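Long-range contacts in acetyl xylan esterase (Paenibacillus sp. R4, PDB 6AGQ), which is a cold-active esterase of the alpha/beta-hydrolase clan that probably removes acetyl groups from acetylated xylan: residues P201-L205 / F316-L321; Q82-V88 / E173-I179; H93-G97 / P139-T143. All blocks are in the same frame, centred on the assembly; numbering follows the deposited sequence.

Interaction 1. Residues P201-L205 / F316-L321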
loop_
_atom_site.group_PDB
_atom_site.type_symbol
_atom_site.label_atom_id
_atom_site.label_comp_id
_atom_site.label_asym_id
_atom_site.label_seq_id
_atom_site.Cartn_x
_atom_site.Cartn_y
_atom_site.Cartn_z
ATOM N N PRO A 201 -28.761 -0.737 34.655
ATOM C CA PRO A 201 -28.488 -1.844 33.733
ATOM C C PRO A 201 -28.069 -3.094 34.467
ATOM O O PRO A 201 -27.279 -3.024 35.395
ATOM C CB PRO A 201 -27.340 -1.317 32.862
ATOM C CG PRO A 201 -27.378 0.149 33.016
ATOM C CD PRO A 201 -27.882 0.418 34.382
ATOM N N LYS A 202 -28.669 -4.222 34.086
ATOM C CA LYS A 202 -28.372 -5.488 34.659
ATOM C C LYS A 202 -27.236 -6.243 33.918
ATOM O O LYS A 202 -26.460 -6.978 34.556
ATOM C CB LYS A 202 -29.620 -6.288 34.607
ATOM C CG LYS A 202 -29.542 -7.539 35.393
ATOM C CD LYS A 202 -30.739 -8.368 35.036
ATOM C CE LYS A 202 -30.816 -9.571 35.943
ATOM N NZ LYS A 202 -32.112 -10.238 35.656
ATOM N N LEU A 203 -27.166 -6.056 32.604
ATOM C CA LEU A 203 -26.127 -6.630 31.768
ATOM C C LEU A 203 -25.400 -5.548 30.980
ATOM O O LEU A 203 -26.019 -4.581 30.575
ATOM C CB LEU A 203 -26.737 -7.581 30.750
ATOM C CG LEU A 203 -26.922 -9.030 31.015
ATOM C CD1 LEU A 203 -27.363 -9.313 32.414
ATOM C CD2 LEU A 203 -27.871 -9.614 30.004
ATOM N N ALA A 204 -24.108 -5.769 30.695
ATOM C CA ALA A 204 -23.307 -4.897 29.815
ATOM C C ALA A 204 -22.616 -5.779 28.777
ATOM O O ALA A 204 -21.990 -6.760 29.165
ATOM C CB ALA A 204 -22.287 -4.119 30.608
ATOM N N LEU A 205 -22.792 -5.475 27.470
ATOM C CA LEU A 205 -22.213 -6.263 26.423
ATOM C C LEU A 205 -21.243 -5.451 25.497
ATOM O O LEU A 205 -21.475 -5.387 24.290
ATOM C CB LEU A 205 -23.314 -6.912 25.602
ATOM C CG LEU A 205 -24.141 -8.007 26.298
ATOM C CD1 LEU A 205 -25.366 -7.430 26.962
ATOM C CD2 LEU A 205 -24.599 -9.036 25.273
ATOM N N PHE A 316 -26.039 -15.405 26.171
ATOM C CA PHE A 316 -25.799 -14.621 27.357
ATOM C C PHE A 316 -27.042 -13.893 27.863
ATOM O O PHE A 316 -27.380 -13.984 29.057
ATOM C CB PHE A 316 -24.679 -13.625 27.033
ATOM C CG PHE A 316 -24.220 -12.832 28.207
ATOM C CD1 PHE A 316 -23.445 -13.423 29.193
ATOM C CD2 PHE A 316 -24.518 -11.491 28.300
ATOM C CE1 PHE A 316 -23.018 -12.695 30.307
ATOM C CE2 PHE A 316 -24.074 -10.753 29.363
ATOM C CZ PHE A 316 -23.328 -11.355 30.366
ATOM N N ILE A 317 -27.701 -13.181 26.953
ATOM C CA ILE A 317 -28.948 -12.491 27.236
ATOM C C ILE A 317 -30.056 -13.463 27.669
ATOM O O ILE A 317 -30.741 -13.216 28.675
ATOM C CB ILE A 317 -29.371 -11.604 26.059
ATOM C CG1 ILE A 317 -28.497 -10.353 26.108
ATOM C CG2 ILE A 317 -30.876 -11.251 26.142
ATOM C CD1 ILE A 317 -28.460 -9.568 24.832
ATOM N N GLU A 318 -30.224 -14.560 26.932
ATOM C CA GLU A 318 -31.237 -15.566 27.294
ATOM C C GLU A 318 -30.967 -16.162 28.640
ATOM O O GLU A 318 -31.899 -16.437 29.369
ATOM C CB GLU A 318 -31.342 -16.678 26.234
ATOM C CG GLU A 318 -32.425 -16.453 25.184
ATOM C CD GLU A 318 -33.657 -17.287 25.491
ATOM O OE1 GLU A 318 -33.608 -18.515 25.210
ATOM O OE2 GLU A 318 -34.643 -16.729 26.030
ATOM N N ALA A 319 -29.691 -16.401 28.979
ATOM C CA ALA A 319 -29.378 -16.973 30.282
ATOM C C ALA A 319 -29.557 -16.086 31.470
ATOM O O ALA A 319 -29.857 -16.574 32.559
ATOM C CB ALA A 319 -27.951 -17.522 30.276
ATOM N N TYR A 320 -29.252 -14.806 31.327
ATOM C CA TYR A 320 -29.047 -13.918 32.494
ATOM C C TYR A 320 -29.952 -12.684 32.579
ATOM O O TYR A 320 -30.076 -12.130 33.647
ATOM C CB TYR A 320 -27.571 -13.458 32.583
ATOM C CG TYR A 320 -26.573 -14.590 32.818
ATOM C CD1 TYR A 320 -26.536 -15.270 34.035
ATOM C CD2 TYR A 320 -25.658 -14.975 31.813
ATOM C CE1 TYR A 320 -25.630 -16.314 34.252
ATOM C CE2 TYR A 320 -24.764 -16.022 32.019
ATOM C CZ TYR A 320 -24.761 -16.688 33.230
ATOM O OH TYR A 320 -23.888 -17.701 33.429
ATOM N N LEU A 321 -30.509 -12.207 31.468
ATOM C CA LEU A 321 -31.338 -11.004 31.514
ATOM C C LEU A 321 -32.741 -11.450 31.915
ATOM O O LEU A 321 -33.166 -11.157 33.033
ATOM C CB LEU A 321 -31.405 -10.308 30.172
ATOM C CG LEU A 321 -32.091 -8.931 30.115
ATOM C CD1 LEU A 321 -31.285 -7.917 30.862
ATOM C CD2 LEU A 321 -32.321 -8.482 28.680
#
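Leu203 lies at the apolar centre, its branched end set between Phe316 and Leu321. Its CG meets Phe316 CE2 at 3.7 Å, approaching the ring obliquely. Its CD2 turns to the last residue of the chain, lying 3.6 Å from Leu321 CB, and rests on Ile317 CG1 at 4.0 Å. Two residues further along the strand, Leu205 extends the same surface: its CD2 is 3.9 Å from both Phe316 CD2 and Ile317 CD1, so one methyl meets two side chains adjacent on the helix. Strand 203-205 and helix 316-320 run nearly antiparallel (172°), their axes 10.4 Å apart, a separation that the leucines of the strand and Phe316 and Ile317 of the helix fill, as where a helix covers a sheet face. At the polar edge Lys202 reaches out extended, CG opposite its own N (chi1 -169°), and NZ gives Leu321 O a 3.0 Å hydrogen bond in the carbonyl plane, on a lone pair. A weak second bond goes to Tyr320 O. Leu321 O also accepts from Arg178 NE. Two cationic side chains therefore meet the C-terminal end of the helix, where its dipole and the chain-terminal carboxylate would probably favour them.

Interaction 2. Residues Q82-V88 / E173-I179; sequences QPGSLPV and EVDASRI
Leu86 and Val88 pair in parallel with two separate pieces of one segment, Leu86 with Val174 and Val88 with Ile179, because residues 176-178 turn a corner between them. Three bonds of 2.8-2.9 Å establish the register: Leu86 N to Glu173 O and Asp175 N to Leu86 O, both nearly straight, and Val88 N to Arg178 O. The corner is a type I turn from Asp175 to Arg178, overlapped by an Asx turn in which Ser177 N donates to Asp175 OD1; Ser177 OG donates to the same oxygen at 2.7 Å, both from one face of the carboxylate. Past the corner, Val88 and Ile179 join the adjacent parallel strands 86-92 and 179-184 of the central alpha/beta-hydrolase sheet, and Val88 CG1 packs 3.5 Å from Ile179 CG1 while touching Val174 CG1. The Arg178 chain bends at chi3 (63°), which lays its guanidinium flat against Pro87, CG 3.7 Å above the centre of one face. NH1 donates to a water that itself donates to Ser85 O and Asp175 OD2, while NE bonds Leu321 O. Proline packing, water bridge and NE bond would together restrict rotation of the guanidinium, and Asp175 probably adds favourable electrostatics.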
loop_
_atom_site.group_PDB
_atom_site.type_symbol
_atom_site.label_atom_id
_atom_site.label_comp_id
_atom_site.label_asym_id
_atom_site.label_seq_id
_atom_site.Cartn_x
_atom_site.Cartn_y
_atom_site.Cartn_z
ATOM N N GLN A 82 -48.218 -6.426 28.959
ATOM C CA GLN A 82 -48.489 -5.915 30.274
ATOM C C GLN A 82 -47.449 -4.894 30.681
ATOM O O GLN A 82 -46.303 -4.995 30.290
ATOM C CB GLN A 82 -48.495 -7.051 31.321
ATOM C CG GLN A 82 -49.733 -7.058 32.226
ATOM C CD GLN A 82 -51.039 -7.030 31.447
ATOM O OE1 GLN A 82 -51.169 -7.675 30.400
ATOM N NE2 GLN A 82 -52.008 -6.274 31.944
ATOM N N PRO A 83 -47.847 -3.913 31.489
ATOM C CA PRO A 83 -46.871 -2.978 32.007
ATOM C C PRO A 83 -45.738 -3.677 32.776
ATOM O O PRO A 83 -45.944 -4.716 33.415
ATOM C CB PRO A 83 -47.716 -2.080 32.925
ATOM C CG PRO A 83 -49.097 -2.141 32.366
ATOM C CD PRO A 83 -49.243 -3.520 31.835
ATOM N N GLY A 84 -44.526 -3.157 32.608
ATOM C CA GLY A 84 -43.336 -3.722 33.283
ATOM C C GLY A 84 -42.927 -5.144 32.929
ATOM O O GLY A 84 -42.302 -5.797 33.754
ATOM N N SER A 85 -43.237 -5.609 31.718
ATOM C CA SER A 85 -43.035 -7.017 31.324
ATOM C C SER A 85 -41.845 -7.292 30.369
ATOM O O SER A 85 -41.241 -8.365 30.428
ATOM C CB SER A 85 -44.308 -7.592 30.697
ATOM O OG SER A 85 -44.624 -6.957 29.455
ATOM N N LEU A 86 -41.498 -6.332 29.530
ATOM C CA LEU A 86 -40.554 -6.575 28.466
ATOM C C LEU A 86 -39.152 -6.248 28.924
ATOM O O LEU A 86 -38.884 -5.093 29.306
ATOM C CB LEU A 86 -40.858 -5.714 27.209
ATOM C CG LEU A 86 -42.146 -6.018 26.458
ATOM C CD1 LEU A 86 -42.215 -5.199 25.197
ATOM C CD2 LEU A 86 -42.291 -7.481 26.086
ATOM N N PRO A 87 -38.239 -7.207 28.807
ATOM C CA PRO A 87 -36.819 -6.810 28.934
ATOM C C PRO A 87 -36.381 -5.858 27.814
ATOM O O PRO A 87 -37.108 -5.677 26.833
ATOM C CB PRO A 87 -36.054 -8.150 28.934
ATOM C CG PRO A 87 -37.028 -9.200 28.479
ATOM C CD PRO A 87 -38.418 -8.645 28.531
ATOM N N VAL A 88 -35.254 -5.175 27.985
ATOM C CA VAL A 88 -34.883 -4.141 27.024
ATOM C C VAL A 88 -33.380 -4.095 26.788
ATOM O O VAL A 88 -32.611 -4.251 27.690
ATOM C CB VAL A 88 -35.451 -2.726 27.371
ATOM C CG1 VAL A 88 -34.867 -2.129 28.625
ATOM C CG2 VAL A 88 -35.225 -1.726 26.251
ATOM N N GLU A 173 -44.466 -0.565 29.057
ATOM C CA GLU A 173 -44.236 -1.983 28.778
ATOM C C GLU A 173 -42.865 -2.516 29.238
ATOM O O GLU A 173 -42.706 -3.733 29.395
ATOM C CB GLU A 173 -44.462 -2.297 27.282
ATOM C CG GLU A 173 -43.450 -1.685 26.307
ATOM C CD GLU A 173 -43.767 -0.237 25.833
ATOM O OE1 GLU A 173 -44.675 0.450 26.450
ATOM O OE2 GLU A 173 -43.080 0.226 24.852
ATOM N N VAL A 174 -41.888 -1.614 29.446
ATOM C CA VAL A 174 -40.539 -2.041 29.777
ATOM C C VAL A 174 -40.393 -2.424 31.254
ATOM O O VAL A 174 -40.936 -1.768 32.136
ATOM C CB VAL A 174 -39.501 -0.986 29.329
ATOM C CG1 VAL A 174 -38.161 -1.217 29.984
ATOM C CG2 VAL A 174 -39.357 -1.062 27.794
ATOM N N ASP A 175 -39.711 -3.541 31.497
ATOM C CA ASP A 175 -39.220 -3.967 32.850
ATOM C C ASP A 175 -37.822 -3.332 33.109
ATOM O O ASP A 175 -36.800 -3.753 32.517
ATOM C CB ASP A 175 -39.093 -5.489 32.863
ATOM C CG ASP A 175 -38.791 -6.072 34.238
ATOM O OD1 ASP A 175 -38.367 -5.332 35.170
ATOM O OD2 ASP A 175 -38.997 -7.307 34.367
ATOM N N ALA A 176 -37.798 -2.351 34.006
ATOM C CA ALA A 176 -36.618 -1.560 34.319
ATOM C C ALA A 176 -35.555 -2.374 35.100
ATOM O O ALA A 176 -34.362 -2.032 35.088
ATOM C CB ALA A 176 -37.041 -0.298 35.104
ATOM N N SER A 177 -35.953 -3.500 35.683
ATOM C CA SER A 177 -34.953 -4.426 36.248
ATOM C C SER A 177 -34.325 -5.412 35.207
ATOM O O SER A 177 -33.510 -6.273 35.565
ATOM C CB SER A 177 -35.570 -5.154 37.464
ATOM O OG SER A 177 -36.508 -6.131 37.024
ATOM N N ARG A 178 -34.683 -5.299 33.923
ATOM C CA ARG A 178 -34.126 -6.174 32.912
ATOM C C ARG A 178 -33.595 -5.365 31.730
ATOM O O ARG A 178 -34.064 -5.529 30.615
ATOM C CB ARG A 178 -35.183 -7.262 32.509
ATOM C CG ARG A 178 -35.631 -8.052 33.734
ATOM C CD ARG A 178 -36.649 -9.148 33.417
ATOM N NE ARG A 178 -36.092 -10.148 32.535
ATOM C CZ ARG A 178 -36.802 -11.017 31.826
ATOM N NH1 ARG A 178 -38.131 -11.058 31.927
ATOM N NH2 ARG A 178 -36.181 -11.871 31.019
ATOM N N ILE A 179 -32.628 -4.486 31.989
ATOM C CA ILE A 179 -32.003 -3.656 30.955
ATOM C C ILE A 179 -30.563 -4.128 30.627
ATOM O O ILE A 179 -29.756 -4.322 31.544
ATOM C CB ILE A 179 -31.896 -2.212 31.424
ATOM C CG1 ILE A 179 -33.281 -1.618 31.734
ATOM C CG2 ILE A 179 -31.160 -1.329 30.400
ATOM C CD1 ILE A 179 -33.162 -0.294 32.497
HETATM O O HOH W 1 -39.906 -9.161 32.636
#

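Interaction 3. Residues H93-G97 / P139-T143; sequences HGYSG and PGWMT
Tyr95, in the loop that follows strand 86-92, extends its ring to Trp141 in the loop before helix 153-170. Its CG is trans to the backbone N (chi1 -169°), which carries the hydroxyl across to the backbone of the other loop. There Trp141 N donates to Tyr95 OH over 2.9 Å in a nearly straight bond, 165° at the hydrogen. The indole meets the phenol in a T-shaped (edge-to-face) pair: the edge of its six-membered ring is directed at the Tyr95 face, the planes stand 66° apart and the centroids are separated by 5.3 Å. The closest carbons are Tyr95 CZ and Trp141 CE3, at 3.5 Å. In alpha/beta hydrolases the loop after this central strand commonly contributes to the oxyanion hole, and here it forms a type II turn from Gly94 to Gly97, with Gly94 O accepting from both His93 ND1 and Gly97 N. Met142 adds an oblique Met-aromatic contact, SD being 5.0 Å from the Tyr95 ring centroid. Glu228 joins the pair from helix 226-236, accepting from Met142 N through OE1 and bonding weakly to Tyr95 OH through OE2. Trp141 also packs on Gly137 of a neighbouring subunit.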
loop_
_atom_site.group_PDB
_atom_site.type_symbol
_atom_site.label_atom_id
_atom_site.label_comp_id
_atom_site.label_asym_id
_atom_site.label_seq_id
_atom_site.Cartn_x
_atom_site.Cartn_y
_atom_site.Cartn_z
ATOM N N HIS A 93 -23.669 3.163 19.098
ATOM C CA HIS A 93 -23.095 2.860 17.810
ATOM C C HIS A 93 -21.644 3.323 17.757
ATOM O O HIS A 93 -21.180 4.056 18.604
ATOM C CB HIS A 93 -23.917 3.460 16.666
ATOM C CG HIS A 93 -23.860 4.951 16.619
ATOM N ND1 HIS A 93 -22.722 5.649 16.212
ATOM C CD2 HIS A 93 -24.818 5.878 16.860
ATOM C CE1 HIS A 93 -22.992 6.944 16.246
ATOM N NE2 HIS A 93 -24.249 7.109 16.646
ATOM N N GLY A 94 -20.971 2.851 16.729
ATOM C CA GLY A 94 -19.559 3.121 16.471
ATOM C C GLY A 94 -19.212 4.499 15.981
ATOM O O GLY A 94 -20.059 5.312 15.645
ATOM N N TYR A 95 -17.927 4.783 15.967
ATOM C CA TYR A 95 -17.479 6.152 15.724
ATOM C C TYR A 95 -17.853 6.599 14.357
ATOM O O TYR A 95 -17.447 5.991 13.381
ATOM C CB TYR A 95 -15.958 6.223 15.863
ATOM C CG TYR A 95 -15.400 7.639 15.891
ATOM C CD1 TYR A 95 -15.499 8.402 17.034
ATOM C CD2 TYR A 95 -14.789 8.181 14.796
ATOM C CE1 TYR A 95 -14.938 9.662 17.112
ATOM C CE2 TYR A 95 -14.244 9.462 14.841
ATOM C CZ TYR A 95 -14.302 10.186 16.022
ATOM O OH TYR A 95 -13.809 11.472 16.125
ATOM N N SER A 96 -18.574 7.713 14.271
ATOM C CA SER A 96 -19.044 8.323 12.969
ATOM C C SER A 96 -20.372 7.788 12.493
ATOM O O SER A 96 -20.919 8.313 11.530
ATOM C CB SER A 96 -18.018 8.239 11.845
ATOM O OG SER A 96 -17.991 6.953 11.235
ATOM N N GLY A 97 -20.922 6.778 13.189
ATOM C CA GLY A 97 -22.099 6.076 12.682
ATOM C C GLY A 97 -23.386 6.746 13.081
ATOM O O GLY A 97 -23.476 7.957 13.163
ATOM N N PRO A 139 -10.274 17.199 12.642
ATOM C CA PRO A 139 -11.531 16.658 12.097
ATOM C C PRO A 139 -11.997 15.427 12.868
ATOM O O PRO A 139 -11.184 14.582 13.159
ATOM C CB PRO A 139 -11.170 16.259 10.658
ATOM C CG PRO A 139 -9.955 17.085 10.322
ATOM C CD PRO A 139 -9.208 17.215 11.631
ATOM N N GLY A 140 -13.299 15.325 13.137
ATOM C CA GLY A 140 -13.855 14.378 14.128
ATOM C C GLY A 140 -14.324 15.055 15.405
ATOM O O GLY A 140 -14.562 16.247 15.434
ATOM N N TRP A 141 -14.426 14.305 16.476
ATOM C CA TRP A 141 -15.035 14.779 17.724
ATOM C C TRP A 141 -14.171 14.548 18.961
ATOM O O TRP A 141 -14.427 15.193 19.964
ATOM C CB TRP A 141 -16.440 14.111 17.900
ATOM C CG TRP A 141 -17.308 14.353 16.709
ATOM C CD1 TRP A 141 -17.983 15.484 16.446
ATOM C CD2 TRP A 141 -17.484 13.510 15.575
ATOM N NE1 TRP A 141 -18.631 15.381 15.257
ATOM C CE2 TRP A 141 -18.313 14.185 14.687
ATOM C CE3 TRP A 141 -17.037 12.248 15.236
ATOM C CZ2 TRP A 141 -18.707 13.642 13.477
ATOM C CZ3 TRP A 141 -17.409 11.713 14.039
ATOM C CH2 TRP A 141 -18.241 12.403 13.164
ATOM N N MET A 142 -13.127 13.727 18.876
ATOM C CA MET A 142 -12.287 13.345 20.063
ATOM C C MET A 142 -11.552 14.512 20.745
ATOM O O MET A 142 -11.122 14.369 21.915
ATOM C CB MET A 142 -11.131 12.405 19.651
ATOM C CG MET A 142 -11.474 11.061 19.059
ATOM S SD MET A 142 -12.523 10.100 20.154
ATOM C CE MET A 142 -11.265 9.694 21.376
ATOM N N THR A 143 -11.305 15.601 20.018
ATOM C CA THR A 143 -10.482 16.733 20.547
ATOM C C THR A 143 -11.297 17.994 20.904
ATOM O O THR A 143 -10.766 18.984 21.368
ATOM C CB THR A 143 -9.369 17.085 19.567
ATOM O OG1 THR A 143 -9.960 17.619 18.385
ATOM C CG2 THR A 143 -8.602 15.863 19.171
#

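Overall arrangement
Interactions 1 and 2 adjoin, their centres about 13 Å apart, and reach the same mixed sheet through neighbouring strands 86-92, 179-184 and 203-207. Lys202 N lies 2.8 Å from Ile179 O, a probable hydrogen bond, and Leu321 CD2 packs on Pro87 CB, so the chain's last residue, just after helix 309-320, touches both contacts. Interaction 3 lies across the chain's centre, about 27 Å from interaction 1 and about 31 Å from interaction 2 between centres. In sequence it falls between the two segments of interaction 2, and interaction 1 follows both. Strand 86-92 links the regions: interaction 2 holds its beginning, while interaction 3 uses the loop leaving its end, near the probable nucleophile elbow (a GxSxG pattern).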